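Long-range contacts in sulfite dehydrogenase (Paracoccus pantotrophus, PDB 2XTS), which oxidises protein-bound sulfane sulfur in the Sox system at a molybdenum cofactor and probably passes the electrons to the heme c of its cytochrome partner: residues Arg88-Gly93 against Val227-Ile232; Leu94-Leu99 against Gly161-Gly166; Gly180-Met185 against Lys235-Arg240. All blocks are in the same frame, centred on the assembly; numbering follows the deposited sequence. Where two conformers were deposited one is given.

Contact 1 of 3, residues Arg88-Gly93 against Val227-Ile232; sequences RLMING and VRRLGI
Strands 89-93 and 227-232 lie side by side and parallel, their axes 8° apart in direction and 4.5 Å apart at closest approach, with Met90 beside Arg229, Ile91 beside Leu230 and Asn92 beside Gly231. Met90 and Asn92 each use both backbone N and O to grip the second strand: Met90 between Arg228 and Leu230, Asn92 between Leu230 and Ile232. Leu230 N lies nearly on the C=O axis of Met90, 2.9 Å from Met90 O, whereas Met90 N stands above the carbonyl plane of Arg228, where a classic bulge sets Arg228 and Arg229 both opposite Glu172. On one face of the sheet Met90 and Arg229 run alongside each other in the same direction, SD of Met90 being 3.8 Å from CD of Arg229. The arginine chain leaves with CG anti to the backbone N, then bends at chi3 (76°), which turns the guanidinium so that NH1 of Arg229 meets Asn92 OD1 at 2.9 Å. That bond lies in the guanidinium plane and takes a lone pair of the amide oxygen, though the two planes are 61° apart. Gly231 suits this path, since a CB there would come within 2.5 Å of Arg229 NH1. An alanine in place of Arg229 would remove the bond to Asn92 and the salt bridge to Glu172, and would probably loosen the amide that Asn92 offers, through ND2, to Asp18 of the cytochrome chain. The other face is apolar: CD1 of Leu230 packs 4.2 Å from CG1 of Ile91, and Ile91 in turn lies against helix 153-160. Both Arg228 and Arg229 direct NE to Glu172 OE1, so this carboxylate is likely to stay ionised, and the sheet presents a charged, hydrogen-bonded face to the cytochrome and an apolar one to its own helix.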
loop_
_atom_site.group_PDB
_atom_site.type_symbol
_atom_site.label_atom_id
_atom_site.label_comp_id
_atom_site.label_asym_id
_atom_site.label_seq_id
_atom_site.Cartn_x
_atom_site.Cartn_y
_atom_site.Cartn_z
ATOM N N ARG A 88 -18.126 -18.306 -6.570
ATOM C CA ARG A 88 -19.245 -18.066 -7.476
ATOM C C ARG A 88 -19.976 -16.816 -7.017
ATOM O O ARG A 88 -20.160 -16.612 -5.819
ATOM C CB ARG A 88 -20.227 -19.236 -7.454
ATOM C CG ARG A 88 -19.690 -20.582 -7.918
ATOM C CD ARG A 88 -19.375 -20.619 -9.407
ATOM N NE ARG A 88 -19.025 -21.974 -9.804
ATOM C CZ ARG A 88 -17.816 -22.512 -9.683
ATOM N NH1 ARG A 88 -16.790 -21.805 -9.207
ATOM N NH2 ARG A 88 -17.619 -23.768 -10.073
ATOM N N LEU A 89 -20.409 -15.990 -7.968
ATOM C CA LEU A 89 -21.257 -14.829 -7.687
ATOM C C LEU A 89 -22.580 -14.993 -8.418
ATOM O O LEU A 89 -22.607 -15.162 -9.627
ATOM C CB LEU A 89 -20.584 -13.520 -8.128
ATOM C CG LEU A 89 -21.404 -12.229 -7.958
ATOM C CD1 LEU A 89 -21.585 -11.973 -6.460
ATOM C CD2 LEU A 89 -20.758 -11.025 -8.623
ATOM N N MET A 90 -23.662 -14.886 -7.672
ATOM C CA MET A 90 -25.013 -15.042 -8.189
ATOM C C MET A 90 -25.708 -13.707 -8.155
ATOM O O MET A 90 -25.568 -12.948 -7.201
ATOM C CB MET A 90 -25.777 -16.055 -7.336
ATOM C CG MET A 90 -27.252 -16.204 -7.691
ATOM S SD MET A 90 -28.151 -17.401 -6.649
ATOM C CE MET A 90 -27.351 -18.897 -7.206
ATOM N N ILE A 91 -26.453 -13.403 -9.223
ATOM C CA ILE A 91 -27.381 -12.260 -9.254
ATOM C C ILE A 91 -28.764 -12.811 -9.524
ATOM O O ILE A 91 -28.957 -13.518 -10.510
ATOM C CB ILE A 91 -27.015 -11.212 -10.327
ATOM C CG1 ILE A 91 -25.597 -10.682 -10.085
ATOM C CG2 ILE A 91 -27.988 -10.056 -10.279
ATOM C CD1 ILE A 91 -25.117 -9.594 -11.034
ATOM N N ASN A 92 -29.713 -12.531 -8.637
ATOM C CA ASN A 92 -31.059 -13.105 -8.772
ATOM C C ASN A 92 -32.095 -12.138 -8.240
ATOM O O ASN A 92 -31.775 -11.034 -7.801
ATOM C CB ASN A 92 -31.156 -14.487 -8.096
ATOM C CG ASN A 92 -31.270 -14.403 -6.589
ATOM O OD1 ASN A 92 -30.335 -13.982 -5.910
ATOM N ND2 ASN A 92 -32.395 -14.850 -6.055
ATOM N N GLY A 93 -33.354 -12.520 -8.350
ATOM C CA GLY A 93 -34.471 -11.730 -7.843
ATOM C C GLY A 93 -35.160 -10.998 -8.973
ATOM O O GLY A 93 -35.457 -11.592 -10.023
ATOM N N VAL A 227 -18.102 -11.896 -1.251
ATOM C CA VAL A 227 -19.480 -11.690 -1.682
ATOM C C VAL A 227 -19.928 -12.803 -2.624
ATOM O O VAL A 227 -19.248 -13.098 -3.601
ATOM C CB VAL A 227 -19.709 -10.305 -2.325
ATOM C CG1 VAL A 227 -21.182 -9.902 -2.197
ATOM C CG2 VAL A 227 -18.934 -9.255 -1.648
ATOM N N ARG A 228 -21.058 -13.426 -2.312
ATOM C CA ARG A 228 -21.555 -14.544 -3.120
ATOM C C ARG A 228 -22.851 -14.301 -3.864
ATOM O O ARG A 228 -23.136 -14.983 -4.856
ATOM C CB ARG A 228 -21.720 -15.808 -2.261
ATOM C CG ARG A 228 -23.022 -15.912 -1.516
ATOM C CD ARG A 228 -23.173 -17.257 -0.892
ATOM N NE ARG A 228 -24.517 -17.443 -0.348
ATOM C CZ ARG A 228 -24.930 -18.541 0.273
ATOM N NH1 ARG A 228 -24.089 -19.549 0.511
ATOM N NH2 ARG A 228 -26.191 -18.627 0.667
ATOM N N ARG A 229 -23.648 -13.339 -3.411
ATOM C CA ARG A 229 -24.965 -13.145 -4.023
ATOM C C ARG A 229 -25.434 -11.712 -3.882
ATOM O O ARG A 229 -25.255 -11.089 -2.842
ATOM C CB ARG A 229 -26.004 -14.107 -3.425
ATOM C CG ARG A 229 -27.366 -14.102 -4.101
ATOM C CD ARG A 229 -28.260 -15.198 -3.563
ATOM N NE ARG A 229 -28.799 -14.861 -2.251
ATOM C CZ ARG A 229 -29.842 -14.054 -2.051
ATOM N NH1 ARG A 229 -30.464 -13.468 -3.065
ATOM N NH2 ARG A 229 -30.278 -13.820 -0.823
ATOM N N LEU A 230 -25.981 -11.201 -4.981
ATOM C CA LEU A 230 -26.662 -9.912 -5.084
ATOM C C LEU A 230 -28.112 -10.207 -5.465
ATOM O O LEU A 230 -28.397 -10.629 -6.590
ATOM C CB LEU A 230 -26.000 -9.005 -6.121
ATOM C CG LEU A 230 -24.486 -8.847 -6.045
ATOM C CD1 LEU A 230 -24.005 -7.983 -7.218
ATOM C CD2 LEU A 230 -24.058 -8.246 -4.701
ATOM N N GLY A 231 -29.013 -10.023 -4.521
ATOM C CA GLY A 231 -30.436 -10.273 -4.736
ATOM C C GLY A 231 -31.155 -8.968 -4.915
ATOM O O GLY A 231 -30.937 -8.031 -4.156
ATOM N N ILE A 232 -32.028 -8.884 -5.910
ATOM C CA ILE A 232 -32.762 -7.649 -6.171
ATOM C C ILE A 232 -34.196 -7.840 -5.704
ATOM O O ILE A 232 -34.875 -8.737 -6.170
ATOM C CB ILE A 232 -32.737 -7.292 -7.657
ATOM C CG1 ILE A 232 -31.288 -7.252 -8.189
ATOM C CG2 ILE A 232 -33.455 -5.962 -7.872
ATOM C CD1 ILE A 232 -30.328 -6.342 -7.408
#

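Contact 2 of 3, residues Leu94-Leu99 against Gly161-Gly166; sequences LVEKPL and GVKPEG
The carboxylate of Glu96 lies against the aliphatic chain of Lys163, the two side chains crossing at about a right angle; Lys163 CG is 3.7 Å from Glu96 OE1, while CE sits beside OE2. Of the planar backbone groups, the carbonyl of Gly161 takes Glu96 N in its own plane, at 2.7 Å between Glu96 N and Gly161 O. The carbonyl of Leu94 is met differently: Lys163 N approaches Leu94 O from above the plane, 2.9 Å away and with a nearly straight N-H (170°). Together these two bonds form a single bridge centred on Val95 and Val162. Lys163, fully extended beyond CG, runs back along the backbone of Leu94 and Val95 until its CE is 3.6 Å from Val95 O. Its ammonium passes the carboxylate without forming a salt bridge, Lys163 NZ staying 4.9 Å from Glu96 OE2, so the attraction between the charges is probably a modest one. With CG of Glu96 anti to its carbonyl carbon (chi1 -61°), CG comes to 3.5 Å from Gly161 O, and the bend at chi2 then turns the carboxylate to Lys163. A CB on Gly161 would crowd that methylene, and the positive phi with which the chain leaves helix 153-160 also favours glycine. Leu94 takes the opposite end of the contact, its CD1 resting 3.8 Å from Glu165 O and its CB near Gly166, against the type I turn from Lys163 to Gly166. The CB of Val95 still touches Gly161 O, but its side chain is directed away from the second loop, onto Ala160 and Ile232. The arrangement is a loop-to-loop junction within the molybdopterin-binding domain: the link between antiparallel strands 89-93 and 99-101 is pinned to the helix-to-strand link that leads into strand 168-173 of the same mixed sheet.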
loop_
_atom_site.group_PDB
_atom_site.type_symbol
_atom_site.label_atom_id
_atom_site.label_comp_id
_atom_site.label_asym_id
_atom_site.label_seq_id
_atom_site.Cartn_x
_atom_site.Cartn_y
_atom_site.Cartn_z
ATOM N N LEU A 94 -35.407 -9.713 -8.773
ATOM C CA LEU A 94 -36.146 -8.893 -9.749
ATOM C C LEU A 94 -35.218 -8.462 -10.888
ATOM O O LEU A 94 -34.908 -7.279 -11.069
ATOM C CB LEU A 94 -36.844 -7.709 -9.058
ATOM C CG LEU A 94 -38.014 -8.108 -8.168
ATOM C CD1 LEU A 94 -38.434 -6.926 -7.314
ATOM C CD2 LEU A 94 -39.195 -8.614 -8.996
ATOM N N VAL A 95 -34.752 -9.471 -11.622
ATOM C CA VAL A 95 -33.898 -9.306 -12.784
ATOM C C VAL A 95 -34.485 -10.085 -13.945
ATOM O O VAL A 95 -35.216 -11.059 -13.749
ATOM C CB VAL A 95 -32.459 -9.776 -12.507
ATOM C CG1 VAL A 95 -31.807 -8.882 -11.443
ATOM C CG2 VAL A 95 -32.410 -11.244 -12.109
ATOM N N GLU A 96 -34.144 -9.657 -15.153
ATOM C CA GLU A 96 -34.650 -10.338 -16.347
ATOM C C GLU A 96 -34.061 -11.723 -16.512
ATOM O O GLU A 96 -34.748 -12.645 -16.927
ATOM C CB GLU A 96 -34.396 -9.513 -17.611
ATOM C CG GLU A 96 -35.076 -8.154 -17.618
ATOM C CD GLU A 96 -36.591 -8.233 -17.737
ATOM O OE1 GLU A 96 -37.245 -7.182 -17.552
ATOM O OE2 GLU A 96 -37.141 -9.325 -18.013
ATOM N N LYS A 97 -32.791 -11.892 -16.156
ATOM C CA LYS A 97 -32.137 -13.196 -16.214
ATOM C C LYS A 97 -31.212 -13.333 -15.008
ATOM O O LYS A 97 -30.251 -12.576 -14.902
ATOM C CB LYS A 97 -31.317 -13.353 -17.505
ATOM C CG LYS A 97 -30.753 -14.753 -17.699
ATOM C CD LYS A 97 -29.930 -14.882 -18.961
ATOM C CE LYS A 97 -30.796 -15.062 -20.189
ATOM N NZ LYS A 97 -29.928 -15.312 -21.376
ATOM N N PRO A 98 -31.498 -14.280 -14.100
ATOM C CA PRO A 98 -30.583 -14.481 -12.987
ATOM C C PRO A 98 -29.317 -15.138 -13.510
ATOM O O PRO A 98 -29.377 -16.001 -14.395
ATOM C CB PRO A 98 -31.341 -15.426 -12.078
ATOM C CG PRO A 98 -32.197 -16.228 -13.019
ATOM C CD PRO A 98 -32.572 -15.285 -14.106
ATOM N N LEU A 99 -28.174 -14.757 -12.950
ATOM C CA LEU A 99 -26.861 -15.165 -13.468
ATOM C C LEU A 99 -25.954 -15.764 -12.404
ATOM O O LEU A 99 -26.078 -15.449 -11.226
ATOM C CB LEU A 99 -26.133 -13.976 -14.105
ATOM C CG LEU A 99 -26.808 -13.359 -15.333
ATOM C CD1 LEU A 99 -26.111 -12.080 -15.758
ATOM C CD2 LEU A 99 -26.942 -14.345 -16.505
ATOM N N GLY A 161 -30.066 -7.476 -15.992
ATOM C CA GLY A 161 -31.201 -6.651 -16.374
ATOM C C GLY A 161 -32.143 -6.413 -15.198
ATOM O O GLY A 161 -33.077 -7.159 -14.962
ATOM N N VAL A 162 -31.914 -5.342 -14.461
ATOM C CA VAL A 162 -32.721 -5.051 -13.276
ATOM C C VAL A 162 -34.121 -4.596 -13.687
ATOM O O VAL A 162 -34.256 -3.678 -14.488
ATOM C CB VAL A 162 -32.067 -3.957 -12.396
ATOM C CG1 VAL A 162 -32.936 -3.634 -11.185
ATOM C CG2 VAL A 162 -30.684 -4.403 -11.930
ATOM N N LYS A 163 -35.157 -5.219 -13.128
ATOM C CA LYS A 163 -36.546 -4.832 -13.430
ATOM C C LYS A 163 -36.886 -3.518 -12.716
ATOM O O LYS A 163 -36.307 -3.225 -11.673
ATOM C CB LYS A 163 -37.503 -5.945 -13.006
ATOM C CG LYS A 163 -37.444 -7.182 -13.883
ATOM C CD LYS A 163 -38.242 -8.346 -13.302
ATOM C CE LYS A 163 -38.433 -9.449 -14.337
ATOM N NZ LYS A 163 -39.303 -10.543 -13.822
ATOM N N PRO A 164 -37.840 -2.735 -13.247
ATOM C CA PRO A 164 -38.177 -1.457 -12.598
ATOM C C PRO A 164 -38.656 -1.560 -11.142
ATOM O O PRO A 164 -38.471 -0.619 -10.375
ATOM C CB PRO A 164 -39.279 -0.881 -13.497
ATOM C CG PRO A 164 -39.058 -1.527 -14.809
ATOM C CD PRO A 164 -38.516 -2.891 -14.549
ATOM N N GLU A 165 -39.238 -2.697 -10.779
ATOM C CA GLU A 165 -39.694 -2.945 -9.426
ATOM C C GLU A 165 -38.545 -3.217 -8.453
ATOM O O GLU A 165 -38.752 -3.182 -7.234
ATOM C CB GLU A 165 -40.665 -4.123 -9.422
ATOM C CG GLU A 165 -41.950 -3.891 -10.209
ATOM C CD GLU A 165 -41.848 -4.152 -11.727
ATOM O OE1 GLU A 165 -40.847 -4.722 -12.231
ATOM O OE2 GLU A 165 -42.815 -3.778 -12.434
ATOM N N GLY A 166 -37.346 -3.443 -8.988
ATOM C CA GLY A 166 -36.181 -3.764 -8.163
ATOM C C GLY A 166 -35.546 -2.539 -7.544
ATOM O O GLY A 166 -34.623 -1.949 -8.122
#

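Contact 3 of 3, residues Gly180-Met185 against Lys235-Arg240; sequences GRSFPM and KAVESR. With HEC (heme c), chain K.
Ser182 and Ser239 reach across the contact from opposite segments, each aiming its hydroxyl at the backbone of the opposite segment. In Ser182 the OG stands anti to the carbonyl carbon (chi1 -57°) and accepts the N-H of Val237 at 3.0 Å between Val237 N and Ser182 OG; Glu242 OE2 bonds the same hydroxyl. Ser239 holds its OG in the crowded position between N and carbonyl carbon (chi1 65°), from which Ser239 OG donates to Gly180 O at 2.7 Å, well above the plane of that carbonyl. The touching parts run in nearly opposite directions, and just before Val237 the CB of Ala236 meets the CB of Ser182 at 4.0 Å. Strand 181-184 is, within this chain, an outermost strand of the mixed sheet in the molybdopterin-binding domain, so these serines tie the loop after strand 227-233 along the sheet's edge. Arg181 points away from that loop, with salt bridges to Glu219 of the cobalt site and Glu242 and a bond to Asn221 of the molybdenum pocket. One residue past Ser239, Arg240 sends CG anti to the backbone N and bends at chi2, bringing its guanidinium between the two heme c propionates. Arg240 NE and NH2 both bond O1A of the heme, each at 2.9 Å, while NH2 also bonds O1D at 3.0 Å, and a weaker bond runs from NH1 to O1D.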
loop_
_atom_site.group_PDB
_atom_site.type_symbol
_atom_site.label_atom_id
_atom_site.label_comp_id
_atom_site.label_asym_id
_atom_site.label_seq_id
_atom_site.Cartn_x
_atom_site.Cartn_y
_atom_site.Cartn_z
ATOM N N GLY A 180 -25.627 -10.368 5.516
ATOM C CA GLY A 180 -26.505 -9.811 4.502
ATOM C C GLY A 180 -26.917 -8.404 4.864
ATOM O O GLY A 180 -27.278 -8.136 5.998
ATOM N N ARG A 181 -26.868 -7.509 3.876
ATOM C CA ARG A 181 -27.251 -6.123 4.037
ATOM C C ARG A 181 -28.020 -5.638 2.816
ATOM O O ARG A 181 -27.700 -6.004 1.683
ATOM C CB ARG A 181 -26.027 -5.206 4.271
ATOM C CG ARG A 181 -25.384 -5.328 5.642
ATOM C CD ARG A 181 -26.320 -4.951 6.766
ATOM N NE ARG A 181 -26.818 -3.596 6.714
ATOM C CZ ARG A 181 -26.294 -2.530 7.301
ATOM N NH1 ARG A 181 -25.189 -2.596 8.011
ATOM N NH2 ARG A 181 -26.901 -1.368 7.193
ATOM N N SER A 182 -28.980 -4.745 3.067
ATOM C CA SER A 182 -29.814 -4.140 2.040
ATOM C C SER A 182 -29.328 -2.751 1.643
ATOM O O SER A 182 -28.998 -1.919 2.494
ATOM C CB SER A 182 -31.224 -4.007 2.564
ATOM O OG SER A 182 -31.744 -5.253 2.972
ATOM N N PHE A 183 -29.313 -2.482 0.333
ATOM C CA PHE A 183 -28.862 -1.203 -0.217
ATOM C C PHE A 183 -29.958 -0.614 -1.104
ATOM O O PHE A 183 -30.523 -1.327 -1.926
ATOM C CB PHE A 183 -27.676 -1.432 -1.161
ATOM C CG PHE A 183 -26.433 -1.953 -0.531
ATOM C CD1 PHE A 183 -26.333 -3.258 -0.142
ATOM C CD2 PHE A 183 -25.323 -1.142 -0.400
ATOM C CE1 PHE A 183 -25.147 -3.730 0.416
ATOM C CE2 PHE A 183 -24.133 -1.624 0.121
ATOM C CZ PHE A 183 -24.058 -2.908 0.555
ATOM N N PRO A 184 -30.199 0.698 -1.018
ATOM C CA PRO A 184 -31.063 1.303 -2.026
ATOM C C PRO A 184 -30.387 1.308 -3.390
ATOM O O PRO A 184 -29.186 1.538 -3.490
ATOM C CB PRO A 184 -31.248 2.729 -1.513
ATOM C CG PRO A 184 -30.050 3.003 -0.737
ATOM C CD PRO A 184 -29.593 1.720 -0.145
ATOM N N MET A 185 -31.167 1.114 -4.446
ATOM C CA MET A 185 -30.597 1.004 -5.787
ATOM C C MET A 185 -29.848 2.275 -6.199
ATOM O O MET A 185 -28.863 2.196 -6.904
ATOM C CB MET A 185 -31.697 0.675 -6.814
ATOM C CG MET A 185 -31.219 0.109 -8.153
ATOM S SD MET A 185 -30.155 -1.367 -8.044
ATOM C CE MET A 185 -31.100 -2.442 -6.999
ATOM N N LYS A 235 -38.191 -4.391 -1.660
ATOM C CA LYS A 235 -38.123 -3.788 -0.320
ATOM C C LYS A 235 -36.869 -4.274 0.380
ATOM O O LYS A 235 -36.278 -5.248 -0.048
ATOM C CB LYS A 235 -39.339 -4.136 0.537
ATOM C CG LYS A 235 -39.606 -5.582 0.696
ATOM C CD LYS A 235 -40.902 -5.823 1.457
ATOM C CE LYS A 235 -42.115 -5.144 0.804
ATOM N NZ LYS A 235 -43.476 -5.634 1.242
ATOM N N ALA A 236 -36.482 -3.595 1.457
ATOM C CA ALA A 236 -35.332 -3.986 2.230
ATOM C C ALA A 236 -35.603 -5.345 2.870
ATOM O O ALA A 236 -36.733 -5.638 3.269
ATOM C CB ALA A 236 -35.038 -2.934 3.290
ATOM N N VAL A 237 -34.576 -6.163 3.013
ATOM C CA VAL A 237 -34.758 -7.446 3.652
ATOM C C VAL A 237 -34.979 -7.306 5.174
ATOM O O VAL A 237 -35.724 -8.066 5.770
ATOM C CB VAL A 237 -33.555 -8.369 3.340
ATOM C CG1 VAL A 237 -33.613 -9.648 4.159
ATOM C CG2 VAL A 237 -33.483 -8.625 1.829
ATOM N N GLU A 238 -34.327 -6.310 5.776
ATOM C CA GLU A 238 -34.343 -6.099 7.240
ATOM C C GLU A 238 -33.746 -7.323 7.924
ATOM O O GLU A 238 -34.339 -7.989 8.785
ATOM C CB GLU A 238 -35.721 -5.723 7.774
ATOM C CG GLU A 238 -36.351 -4.555 7.025
ATOM C CD GLU A 238 -35.794 -3.193 7.380
ATOM O OE1 GLU A 238 -34.577 -3.052 7.617
ATOM O OE2 GLU A 238 -36.609 -2.255 7.400
ATOM N N SER A 239 -32.540 -7.618 7.487
ATOM C CA SER A 239 -31.750 -8.697 8.011
ATOM C C SER A 239 -31.190 -8.416 9.406
ATOM O O SER A 239 -31.302 -7.309 9.932
ATOM C CB SER A 239 -30.609 -8.944 7.053
ATOM O OG SER A 239 -29.786 -7.787 7.058
ATOM N N ARG A 240 -30.587 -9.424 10.014
ATOM C CA ARG A 240 -30.062 -9.296 11.380
ATOM C C ARG A 240 -29.100 -8.117 11.520
ATOM O O ARG A 240 -29.139 -7.384 12.520
ATOM C CB ARG A 240 -29.424 -10.625 11.803
ATOM C CG ARG A 240 -28.995 -10.729 13.259
ATOM C CD ARG A 240 -27.577 -10.312 13.529
ATOM N NE ARG A 240 -27.252 -10.578 14.911
ATOM C CZ ARG A 240 -26.023 -10.703 15.402
ATOM N NH1 ARG A 240 -24.962 -10.558 14.627
ATOM N NH2 ARG A 240 -25.858 -10.970 16.679
HETATM FE FE HEC K . -26.634 -18.381 18.381
HETATM C CHA HEC K . -26.377 -15.042 17.818
HETATM C CHB HEC K . -29.967 -18.227 17.685
HETATM C CHC HEC K . -26.804 -21.724 18.599
HETATM C CHD HEC K . -23.525 -18.442 19.681
HETATM N NA HEC K . -27.921 -16.924 17.855
HETATM C C1A HEC K . -27.617 -15.588 17.733
HETATM C C2A HEC K . -28.825 -14.842 17.462
HETATM C C3A HEC K . -29.822 -15.738 17.427
HETATM C C4A HEC K . -29.264 -17.049 17.670
HETATM C CMA HEC K . -31.324 -15.494 17.163
HETATM C CAA HEC K . -28.895 -13.305 17.266
HETATM C CBA HEC K . -28.926 -12.575 18.608
HETATM C CGA HEC K . -29.089 -11.090 18.462
HETATM O O1A HEC K . -28.601 -10.509 17.491
HETATM O O2A HEC K . -29.777 -10.544 19.356
HETATM N NB HEC K . -28.068 -19.716 18.139
HETATM C C1B HEC K . -29.403 -19.478 17.829
HETATM C C2B HEC K . -30.051 -20.740 17.548
HETATM C C3B HEC K . -29.182 -21.720 17.833
HETATM C C4B HEC K . -27.928 -21.094 18.176
HETATM C CMB HEC K . -31.558 -20.852 17.243
HETATM C CAB HEC K . -29.378 -23.222 17.697
HETATM C CBB HEC K . -29.901 -23.560 16.272
HETATM N NC HEC K . -25.370 -19.817 19.034
HETATM C C1C HEC K . -25.655 -21.147 19.079
HETATM C C2C HEC K . -24.529 -21.845 19.646
HETATM C C3C HEC K . -23.604 -20.924 19.944
HETATM C C4C HEC K . -24.153 -19.638 19.607
HETATM C CMC HEC K . -24.444 -23.376 19.826
HETATM C CAC HEC K . -22.239 -21.031 20.623
HETATM C CBC HEC K . -21.278 -22.093 20.224
HETATM N ND HEC K . -25.214 -16.991 18.677
HETATM C C1D HEC K . -23.935 -17.261 19.122
HETATM C C2D HEC K . -23.102 -16.093 19.000
HETATM C C3D HEC K . -23.972 -15.063 18.400
HETATM C C4D HEC K . -25.257 -15.671 18.249
HETATM C CMD HEC K . -21.619 -15.914 19.295
HETATM C CAD HEC K . -23.537 -13.653 18.041
HETATM C CBD HEC K . -23.014 -13.644 16.607
HETATM C CGD HEC K . -22.617 -12.276 16.132
HETATM O O1D HEC K . -22.924 -11.262 16.811
HETATM O O2D HEC K . -22.079 -12.198 15.010
#

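In the fold
Contact 1 pairs two strands of the mixed sheet, contact 2 joins loops that connect its strands, and contact 3 holds a loop against strand 181-184. Contact 2 is nested inside the loop that contact 1 closes, and they join directly: Ile232 O to Leu94 N and Ile91 O to Leu99 N, both 2.8 Å and probably hydrogen-bonded. Contact 3 crosses contact 1 along the chain. Met185 reaches both others, its CE lying 4.0 Å from Ile232 CD1 and 3.7 Å from Gly166 O. Contacts 1 and 2 lie away from the metal and heme sites, although Val227's side chain is about 7 Å from the molybdopterin; in contact 3 Arg181's is about 6 Å from the molybdenum oxide. At the heme, Ser51, His76 and Ser244 join Arg240.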